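Local coordinates for unknown protein (Galdieria sulphuraria, PDB 2NYI) that is of unknown function but carries tandem ACT domains, a fold that often binds small regulatory ligands, at the interface of chains A and B. Coordinates in Å, arbitrary orientation; residue numbers count along the deposited sequence, not the author numbering. Chains: chain A/B, unknown protein.

The interface of chains A and B. Residues chain A 11, 73; chain B 9, 11, 73.
With CG opposite the backbone N in A:Gln73 (chi1 168°) but opposite the carbonyl carbon in B:Gln73 (chi1 -67°), the two copies of this residue meet across the interface in different rotamers. Beyond CG both side chains are extended, and they pass antiparallel, amide beside amide. Their amide planes are 31° apart and overlap face to face, with A:Gln73 CD 3.5 Å from B:Gln73 CD. The carbonyl oxygen OE1 of B:Gln73 sits over the A:Gln73 amide, 3.1 Å from its NE2, but the NE2 hydrogens are not directed at it and the pair is not a hydrogen bond. What NE2 does instead is reach a water: the A:Gln73 amide nitrogen NE2 donates to water 1 at 3.0 Å. The same water lies 2.7 Å from the hydroxyl OG of B:Ser9 and 3.0 Å from the backbone O of B:Gln73. It thus ties one amide of chain A to two strands of chain B and helps to fix the rotation of that amide. Methyl groups line the site: CB of B:Ala11 lies 3.8 Å from A:Gln73 NE2, and CB of A:Ala11 is 4.1 Å from B:Ser9 OG. Cut back to alanine, A:Gln73 would probably leave water 1 without its donor from chain A and the B:Gln73 amide without the flat group it packs on. The patch is small, 153 Å² of hidden surface, within a two-fold symmetric interface; the unlike Gln73 rotamers suggest that this symmetry is not exact in detail close to the pair. Ser9 and Ala11 belong to strand 4-13 and Gln73 opens strand 73-78, so strands of the ACT domain in each chain face their counterparts across the contact of the deposited dimer, though the structure alone does not show whether this dimer forms in solution.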
loop_
_atom_site.group_PDB
_atom_site.type_symbol
_atom_site.label_atom_id
_atom_site.label_comp_id
_atom_site.label_asym_id
_atom_site.label_seq_id
_atom_site.Cartn_x
_atom_site.Cartn_y
_atom_site.Cartn_z
ATOM N N ALA A 11 -2.285 3.458 -10.655
ATOM C CA ALA A 11 -1.265 4.365 -10.141
ATOM C C ALA A 11 -1.358 5.716 -10.831
ATOM O O ALA A 11 -1.647 5.805 -12.038
ATOM C CB ALA A 11 0.134 3.757 -10.358
ATOM N N GLN A 73 -2.512 5.301 -14.611
ATOM C CA GLN A 73 -1.940 4.080 -15.159
ATOM C C GLN A 73 -2.731 2.915 -14.559
ATOM O O GLN A 73 -2.660 2.671 -13.346
ATOM C CB GLN A 73 -0.463 4.013 -14.743
ATOM C CG GLN A 73 0.257 2.698 -14.968
ATOM C CD GLN A 73 1.689 2.737 -14.412
ATOM O OE1 GLN A 73 2.560 3.385 -15.000
ATOM N NE2 GLN A 73 1.932 2.047 -13.274
ATOM N N SER B 9 7.266 5.684 -8.098
ATOM C CA SER B 9 6.211 4.691 -8.109
ATOM C C SER B 9 6.664 3.476 -8.933
ATOM O O SER B 9 7.201 3.631 -10.029
ATOM C CB SER B 9 4.951 5.330 -8.708
ATOM O OG SER B 9 4.015 4.357 -9.112
ATOM N N ALA B 11 5.288 -0.421 -10.270
ATOM C CA ALA B 11 4.194 -1.400 -10.331
ATOM C C ALA B 11 4.536 -2.559 -11.261
ATOM O O ALA B 11 5.101 -2.366 -12.338
ATOM C CB ALA B 11 2.894 -0.724 -10.784
ATOM N N GLN B 73 6.586 -1.026 -14.320
ATOM C CA GLN B 73 6.179 0.329 -14.657
ATOM C C GLN B 73 6.719 1.250 -13.574
ATOM O O GLN B 73 6.355 1.114 -12.405
ATOM C CB GLN B 73 4.648 0.424 -14.736
ATOM C CG GLN B 73 4.111 -0.380 -15.913
ATOM C CD GLN B 73 2.712 0.014 -16.343
ATOM O OE1 GLN B 73 1.771 -0.006 -15.544
ATOM N NE2 GLN B 73 2.566 0.361 -17.621
HETATM O O HOH W 1 4.115 2.827 -11.332
#